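Local coordinates for Sts-2 protein (Mus musculus, PDB 3D4I), which shows acid-dependent phosphatase activity through its 2H-phosphatase domain, the part present here, and probably interferes with CBL-mediated down-regulation of receptor tyrosine kinases, at residues A[129-134]-A[223-228]; A[135-140]-A[164-169]. All coordinates share one frame; numbering follows the deposited sequence.

How the contacts relate
Contact 2 is nested inside contact 1 along the chain: 129-134 runs straight on into 135-140, 164-169 follows, and 223-228 on helix 221-229 comes last. The two centres are about 15 Å apart, and all four segments belong to the histidine phosphatase region. The continuous stretch 129-140, part of the connection from strand 119-121 to helix 143-148, is thus met twice, by helix 221-229 in contact 1 and by the loop leading to helix 172-187 in contact 2. Met-129, in the first segment of contact 1, reaches into contact 2, with its CE 3.6 Å from Thr-137 CG2. Together the two contacts tie one long excursion from the sheet to later parts of the same domain.

Contact 1 of 2, residues A[129-134]-A[223-228]; sequences MKWEAS and DFAQLV
Trp-131, Phe-224, Ala-225 and Val-228 carry this apolar contact, which sets a loop of the histidine phosphatase (branch 1) domain against helix 221-229. The loop belongs to the connection that leaves strand 119-121, an outermost strand of the sheet in this chain. The backbones stay well apart, with Trp-131 CA 10.7 Å from Ala-225 CA, so side chains do all the bridging.

The aromatic pair comes first. The six-membered ring of Trp-131 and the ring of Phe-224 lie almost parallel, their planes 8° apart, yet neither covers the other: the centroids are 5.8 Å apart and the rings meet rim to rim. CH2 at the far corner of the indole comes 3.5 Å from Phe-224 CE2. The Phe-224 side chain leaves the helix with CG opposite the backbone N (chi1 163°), which carries its ring out to the indole. Each ring also has a second aromatic neighbour: Trp-128 meets Trp-131 edge-to-face, and Tyr-172 of helix 172-187 meets Phe-224 with the planes inclined.

Aliphatic packing fills in beside the rings. Ala-225 offers its CB to the indole at CZ2, 4.3 Å away, a looser touch than that of the two rings.

Backbone bonds shape both sides. Glu-132 N bonds to Met-129 O in the turn that presents the indole. In the helix, Val-228 N bonds to Phe-224 O, so these two residues stand one turn apart on the same side. Apart from these, the Glu-132 carboxylate makes a salt bridge with Arg-99. Leu-227, which makes no contact with 129-134, packs on Trp-271 of the second subunit. One methyl serves both rings: Val-228 CG2 sits 4.3 Å above the centre of the Phe-224 ring and 4.2 Å from Trp-131 CH2.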
ATOM      1  N   MET A 129     -19.452  -1.794  21.349  1.00 21.59           N
ATOM      2  CA  MET A 129     -18.585  -1.841  22.552  1.00 22.56           C
ATOM      3  C   MET A 129     -18.229  -3.249  22.984  1.00 23.20           C
ATOM      4  O   MET A 129     -17.208  -3.464  23.627  1.00 23.89           O
ATOM      5  CB  MET A 129     -19.225  -1.078  23.731  1.00 23.07           C
ATOM      6  CG  MET A 129     -19.407   0.421  23.469  1.00 23.62           C
ATOM      7  SD  MET A 129     -17.819   1.284  23.426  1.00 26.96           S
ATOM      8  CE  MET A 129     -17.382   1.156  25.180  1.00 28.12           C
ATOM      9  N   LYS A 130     -19.095  -4.195  22.636  1.00 24.12           N
ATOM     10  CA  LYS A 130     -18.855  -5.624  22.798  1.00 24.35           C
ATOM     11  C   LYS A 130     -17.488  -6.043  22.258  1.00 24.11           C
ATOM     12  O   LYS A 130     -16.878  -6.961  22.796  1.00 23.86           O
ATOM     13  CB  LYS A 130     -19.943  -6.394  22.040  1.00 25.00           C
ATOM     14  CG  LYS A 130     -19.833  -7.925  22.053  1.00 26.68           C
ATOM     15  CD  LYS A 130     -20.264  -8.497  23.380  1.00 30.10           C
ATOM     16  CE  LYS A 130     -21.775  -8.488  23.532  1.00 30.80           C
ATOM     17  NZ  LYS A 130     -22.177  -9.033  24.872  1.00 33.65           N
ATOM     18  N   TRP A 131     -17.029  -5.378  21.194  1.00 22.97           N
ATOM     19  CA  TRP A 131     -15.789  -5.759  20.522  1.00 23.45           C
ATOM     20  C   TRP A 131     -14.617  -4.841  20.823  1.00 24.27           C
ATOM     21  O   TRP A 131     -13.583  -4.924  20.158  1.00 24.90           O
ATOM     22  CB  TRP A 131     -16.007  -5.865  19.005  1.00 22.67           C
ATOM     23  CG  TRP A 131     -17.001  -6.916  18.667  1.00 21.77           C
ATOM     24  CD1 TRP A 131     -17.276  -8.057  19.391  1.00 20.94           C
ATOM     25  CD2 TRP A 131     -17.862  -6.946  17.527  1.00 20.86           C
ATOM     26  NE1 TRP A 131     -18.250  -8.788  18.761  1.00 21.12           N
ATOM     27  CE2 TRP A 131     -18.625  -8.129  17.614  1.00 21.43           C
ATOM     28  CE3 TRP A 131     -18.056  -6.088  16.428  1.00 21.80           C
ATOM     29  CZ2 TRP A 131     -19.567  -8.484  16.645  1.00 21.88           C
ATOM     30  CZ3 TRP A 131     -19.002  -6.444  15.460  1.00 21.18           C
ATOM     31  CH2 TRP A 131     -19.740  -7.638  15.579  1.00 21.49           C
ATOM     32  N   GLU A 132     -14.775  -3.987  21.832  1.00 24.74           N
ATOM     33  CA  GLU A 132     -13.723  -3.062  22.255  1.00 25.85           C
ATOM     34  C   GLU A 132     -13.493  -3.165  23.763  1.00 27.25           C
ATOM     35  O   GLU A 132     -14.351  -3.654  24.497  1.00 26.80           O
ATOM     36  CB  GLU A 132     -14.071  -1.625  21.864  1.00 25.25           C
ATOM     37  CG  GLU A 132     -14.212  -1.388  20.357  1.00 24.99           C
ATOM     38  CD  GLU A 132     -12.892  -1.121  19.654  1.00 24.24           C
ATOM     39  OE1 GLU A 132     -11.881  -0.798  20.314  1.00 29.05           O
ATOM     40  OE2 GLU A 132     -12.854  -1.238  18.419  1.00 23.68           O
ATOM     41  N   ALA A 133     -12.318  -2.732  24.217  1.00 29.61           N
ATOM     42  CA  ALA A 133     -12.028  -2.685  25.662  1.00 31.88           C
ATOM     43  C   ALA A 133     -12.966  -1.714  26.361  1.00 33.56           C
ATOM     44  O   ALA A 133     -13.294  -0.667  25.810  1.00 33.52           O
ATOM     45  CB  ALA A 133     -10.569  -2.280  25.909  1.00 32.25           C
ATOM     46  N   SER A 134     -13.391  -2.053  27.578  1.00 35.45           N
ATOM     47  CA  SER A 134     -14.364  -1.228  28.311  1.00 37.48           C
ATOM     48  C   SER A 134     -13.893   0.204  28.510  1.00 38.23           C
ATOM     49  O   SER A 134     -14.703   1.133  28.480  1.00 39.16           O
ATOM     50  CB  SER A 134     -14.707  -1.854  29.659  1.00 37.40           C
ATOM     51  OG  SER A 134     -14.986  -3.231  29.491  1.00 40.03           O
ATOM     52  N   ASP A 223     -25.906 -13.352  12.066  1.00 24.40           N
ATOM     53  CA  ASP A 223     -25.870 -12.990  10.662  1.00 23.81           C
ATOM     54  C   ASP A 223     -25.035 -11.725  10.439  1.00 22.92           C
ATOM     55  O   ASP A 223     -24.223 -11.659   9.509  1.00 22.63           O
ATOM     56  CB  ASP A 223     -27.321 -12.797  10.193  1.00 24.82           C
ATOM     57  CG  ASP A 223     -28.014 -14.112   9.898  0.50 25.33           C
ATOM     58  OD1 ASP A 223     -27.329 -15.070   9.467  0.50 26.77           O
ATOM     59  OD2 ASP A 223     -29.243 -14.187  10.093  0.50 25.69           O
ATOM     60  N   PHE A 224     -25.234 -10.731  11.300  1.00 21.60           N
ATOM     61  CA  PHE A 224     -24.463  -9.467  11.258  1.00 20.80           C
ATOM     62  C   PHE A 224     -22.962  -9.771  11.474  1.00 20.42           C
ATOM     63  O   PHE A 224     -22.125  -9.383  10.669  1.00 20.38           O
ATOM     64  CB  PHE A 224     -25.051  -8.518  12.302  1.00 20.27           C
ATOM     65  CG  PHE A 224     -24.176  -7.343  12.683  1.00 20.67           C
ATOM     66  CD1 PHE A 224     -24.130  -6.199  11.891  1.00 23.44           C
ATOM     67  CD2 PHE A 224     -23.480  -7.348  13.894  1.00 21.23           C
ATOM     68  CE1 PHE A 224     -23.333  -5.097  12.271  1.00 23.33           C
ATOM     69  CE2 PHE A 224     -22.692  -6.246  14.284  1.00 20.79           C
ATOM     70  CZ  PHE A 224     -22.630  -5.129  13.464  1.00 21.89           C
ATOM     71  N   ALA A 225     -22.644 -10.528  12.518  1.00 20.11           N
ATOM     72  CA  ALA A 225     -21.244 -10.829  12.847  1.00 21.11           C
ATOM     73  C   ALA A 225     -20.504 -11.568  11.715  1.00 21.79           C
ATOM     74  O   ALA A 225     -19.340 -11.266  11.394  1.00 20.59           O
ATOM     75  CB  ALA A 225     -21.174 -11.594  14.179  1.00 20.53           C
ATOM     76  N   GLN A 226     -21.194 -12.516  11.090  1.00 23.26           N
ATOM     77  CA  GLN A 226     -20.655 -13.267   9.941  1.00 25.46           C
ATOM     78  C   GLN A 226     -20.402 -12.339   8.756  1.00 26.57           C
ATOM     79  O   GLN A 226     -19.355 -12.421   8.099  1.00 26.24           O
ATOM     80  CB  GLN A 226     -21.596 -14.429   9.556  1.00 26.12           C
ATOM     81  CG  GLN A 226     -21.563 -15.593  10.546  1.00 26.94           C
ATOM     82  CD  GLN A 226     -22.757 -16.533  10.462  1.00 27.93           C
ATOM     83  OE1 GLN A 226     -23.120 -17.168  11.449  1.00 31.02           O
ATOM     84  NE2 GLN A 226     -23.376 -16.626   9.285  1.00 30.71           N
ATOM     85  N   LEU A 227     -21.327 -11.399   8.541  1.00 27.50           N
ATOM     86  CA  LEU A 227     -21.268 -10.468   7.421  1.00 28.57           C
ATOM     87  C   LEU A 227     -20.105  -9.501   7.540  1.00 28.87           C
ATOM     88  O   LEU A 227     -19.402  -9.248   6.563  1.00 28.90           O
ATOM     89  CB  LEU A 227     -22.580  -9.662   7.356  1.00 29.25           C
ATOM     90  CG  LEU A 227     -23.226  -9.222   6.040  1.00 32.22           C
ATOM     91  CD1 LEU A 227     -24.349 -10.179   5.676  1.00 34.98           C
ATOM     92  CD2 LEU A 227     -23.801  -7.806   6.196  1.00 32.89           C
ATOM     93  N   VAL A 228     -19.904  -8.949   8.734  1.00 29.31           N
ATOM     94  CA  VAL A 228     -18.952  -7.859   8.909  1.00 30.31           C
ATOM     95  C   VAL A 228     -17.496  -8.331   9.063  1.00 31.63           C
ATOM     96  O   VAL A 228     -16.547  -7.620   8.718  1.00 31.82           O
ATOM     97  CB  VAL A 228     -19.444  -6.789   9.959  1.00 30.76           C
ATOM     98  CG1 VAL A 228     -20.771  -6.191   9.476  1.00 30.40           C
ATOM     99  CG2 VAL A 228     -19.588  -7.360  11.367  1.00 28.97           C
TER

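Contact 2 of 2, residues A[135-140]-A[164-169]; sequences KATLTF and CSLMPA
Thr-137 faces Leu-166 where a tightly wound piece of chain, 135-140, runs beside 164-169, which leaves a short 3-10 turn at 164-165 and then opens out. The nearest CA atoms are those of Thr-137 and Cys-164, 6.7 Å apart. Winding of the first segment is marked by Thr-139 N bonding to Ala-136 O, with a weak bond from Leu-138 N to Lys-135 O.

Thr-137 splits its two branches between two tasks. Its methyl, CG2, lies against Leu-166, 3.8 Å from CB and 3.9 Å from CD1, the two side chains being skewed to one another. Chi1 of 80° sets OG1 between the backbone N and the carbonyl carbon, turning the hydroxyl to a water 2.6 Å from OG1. That water donates to Leu-166 O over a short 2.5 Å, a polar bridge next to the apolar one. Leu-166 CD1 also reaches the edge of the Phe-140 ring, 4.2 Å from CE2, while Thr-137 CA lies above one face of that ring, toward its rim.

Phe-126 meets Phe-140 edge-to-face, and Leu-161 packs on Leu-166. Within the histidine phosphatase (branch 1) domain, the contact joins the loop between strand 119-121 and helix 143-148 to the loop between that helix and helix 172-187.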
ATOM      1  N   LYS A 135     -12.583   0.373  28.687  1.00 39.07           N
ATOM      2  CA  LYS A 135     -11.985   1.692  28.910  1.00 39.97           C
ATOM      3  C   LYS A 135     -11.566   2.378  27.600  1.00 39.95           C
ATOM      4  O   LYS A 135     -10.939   3.439  27.620  1.00 39.78           O
ATOM      5  CB  LYS A 135     -10.827   1.605  29.926  1.00 39.80           C
ATOM      6  CG  LYS A 135      -9.629   0.746  29.497  1.00 41.44           C
ATOM      7  CD  LYS A 135      -8.574   0.646  30.615  1.00 41.35           C
ATOM      8  CE  LYS A 135      -7.141   0.696  30.062  1.00 44.28           C
ATOM      9  NZ  LYS A 135      -6.721   2.077  29.639  1.00 43.95           N
ATOM     10  N   ALA A 136     -11.941   1.782  26.465  1.00 40.49           N
ATOM     11  CA  ALA A 136     -11.656   2.366  25.144  1.00 41.06           C
ATOM     12  C   ALA A 136     -12.063   3.835  25.015  1.00 41.08           C
ATOM     13  O   ALA A 136     -11.313   4.633  24.461  1.00 40.95           O
ATOM     14  CB  ALA A 136     -12.307   1.547  24.029  1.00 41.17           C
ATOM     15  N   THR A 137     -13.237   4.194  25.533  1.00 41.55           N
ATOM     16  CA  THR A 137     -13.754   5.557  25.342  1.00 42.18           C
ATOM     17  C   THR A 137     -13.024   6.600  26.179  1.00 42.25           C
ATOM     18  O   THR A 137     -13.034   7.792  25.843  1.00 42.88           O
ATOM     19  CB  THR A 137     -15.281   5.675  25.579  1.00 42.47           C
ATOM     20  OG1 THR A 137     -15.562   5.759  26.985  1.00 43.19           O
ATOM     21  CG2 THR A 137     -16.027   4.498  24.946  1.00 42.74           C
ATOM     22  N   LEU A 138     -12.389   6.143  27.256  1.00 41.97           N
ATOM     23  CA  LEU A 138     -11.604   7.012  28.137  1.00 41.69           C
ATOM     24  C   LEU A 138     -10.267   7.357  27.499  1.00 40.87           C
ATOM     25  O   LEU A 138      -9.497   8.152  28.039  1.00 41.19           O
ATOM     26  CB  LEU A 138     -11.369   6.330  29.496  1.00 42.15           C
ATOM     27  CG  LEU A 138     -12.619   5.827  30.230  1.00 43.14           C
ATOM     28  CD1 LEU A 138     -12.242   5.115  31.528  1.00 44.58           C
ATOM     29  CD2 LEU A 138     -13.612   6.969  30.495  1.00 44.86           C
ATOM     30  N   THR A 139     -10.006   6.767  26.339  1.00 39.52           N
ATOM     31  CA  THR A 139      -8.686   6.854  25.753  1.00 38.53           C
ATOM     32  C   THR A 139      -8.656   7.312  24.282  1.00 36.58           C
ATOM     33  O   THR A 139      -7.595   7.315  23.661  1.00 37.07           O
ATOM     34  CB  THR A 139      -7.880   5.533  26.033  1.00 38.81           C
ATOM     35  OG1 THR A 139      -6.529   5.857  26.378  1.00 40.72           O
ATOM     36  CG2 THR A 139      -7.927   4.538  24.859  1.00 39.52           C
ATOM     37  N   PHE A 140      -9.793   7.745  23.738  1.00 34.12           N
ATOM     38  CA  PHE A 140      -9.771   8.428  22.438  1.00 31.16           C
ATOM     39  C   PHE A 140      -8.906   9.691  22.553  1.00 30.55           C
ATOM     40  O   PHE A 140      -8.838  10.332  23.616  1.00 30.36           O
ATOM     41  CB  PHE A 140     -11.174   8.850  21.975  1.00 30.40           C
ATOM     42  CG  PHE A 140     -12.153   7.711  21.803  1.00 28.05           C
ATOM     43  CD1 PHE A 140     -11.782   6.535  21.160  1.00 24.78           C
ATOM     44  CD2 PHE A 140     -13.465   7.843  22.252  1.00 26.02           C
ATOM     45  CE1 PHE A 140     -12.686   5.497  21.011  1.00 26.09           C
ATOM     46  CE2 PHE A 140     -14.393   6.816  22.091  1.00 24.73           C
ATOM     47  CZ  PHE A 140     -14.004   5.638  21.474  1.00 26.03           C
ATOM     48  N   CYS A 164     -18.638   9.866  26.141  1.00 26.05           N
ATOM     49  CA  CYS A 164     -18.880   9.299  27.468  1.00 27.02           C
ATOM     50  C   CYS A 164     -20.277   8.663  27.606  1.00 26.62           C
ATOM     51  O   CYS A 164     -20.568   8.020  28.615  1.00 25.90           O
ATOM     52  CB  CYS A 164     -18.582  10.312  28.586  1.00 27.49           C
ATOM     53  SG  CYS A 164     -19.661  11.714  28.569  1.00 32.04           S
ATOM     54  N   SER A 165     -21.116   8.802  26.575  1.00 26.35           N
ATOM     55  CA  SER A 165     -22.427   8.146  26.578  1.00 26.64           C
ATOM     56  C   SER A 165     -22.392   6.716  26.007  1.00 27.17           C
ATOM     57  O   SER A 165     -23.365   5.961  26.146  1.00 26.97           O
ATOM     58  CB  SER A 165     -23.474   9.006  25.865  1.00 27.23           C
ATOM     59  OG  SER A 165     -23.431  10.333  26.344  1.00 27.49           O
ATOM     60  N   LEU A 166     -21.266   6.348  25.381  1.00 27.31           N
ATOM     61  CA  LEU A 166     -21.027   4.976  24.943  1.00 27.43           C
ATOM     62  C   LEU A 166     -20.945   4.034  26.138  1.00 28.55           C
ATOM     63  O   LEU A 166     -20.143   4.249  27.055  1.00 28.57           O
ATOM     64  CB  LEU A 166     -19.739   4.877  24.114  1.00 26.99           C
ATOM     65  CG  LEU A 166     -19.808   5.239  22.627  1.00 25.87           C
ATOM     66  CD1 LEU A 166     -18.410   5.450  22.044  1.00 24.54           C
ATOM     67  CD2 LEU A 166     -20.557   4.179  21.837  1.00 24.68           C
ATOM     68  N   MET A 167     -21.778   2.998  26.118  1.00 29.24           N
ATOM     69  CA  MET A 167     -21.886   2.074  27.240  1.00 31.12           C
ATOM     70  C   MET A 167     -21.106   0.791  26.988  1.00 30.82           C
ATOM     71  O   MET A 167     -21.372   0.094  26.017  1.00 30.62           O
ATOM     72  CB  MET A 167     -23.355   1.739  27.527  1.00 32.09           C
ATOM     73  CG  MET A 167     -24.201   2.916  28.006  1.00 35.02           C
ATOM     74  SD  MET A 167     -23.485   3.641  29.493  1.00 43.24           S
ATOM     75  CE  MET A 167     -24.349   5.222  29.563  1.00 38.97           C
ATOM     76  N   PRO A 168     -20.160   0.453  27.885  1.00 30.95           N
ATOM     77  CA  PRO A 168     -19.375  -0.769  27.696  1.00 31.04           C
ATOM     78  C   PRO A 168     -20.230  -2.040  27.566  1.00 30.39           C
ATOM     79  O   PRO A 168     -19.814  -2.995  26.900  1.00 30.21           O
ATOM     80  CB  PRO A 168     -18.519  -0.830  28.960  1.00 31.26           C
ATOM     81  CG  PRO A 168     -18.399   0.587  29.373  1.00 31.67           C
ATOM     82  CD  PRO A 168     -19.756   1.164  29.107  1.00 31.39           C
ATOM     83  N   ALA A 169     -21.402  -2.047  28.200  1.00 29.44           N
ATOM     84  CA  ALA A 169     -22.289  -3.213  28.152  1.00 28.02           C
ATOM     85  C   ALA A 169     -23.416  -3.111  27.104  1.00 27.29           C
ATOM     86  O   ALA A 169     -24.366  -3.905  27.137  1.00 26.47           O
ATOM     87  CB  ALA A 169     -22.867  -3.506  29.552  1.00 28.86           C
TER
HETATM   88  O   HOH W   1     -17.842   4.815  27.840  1.00 37.18           O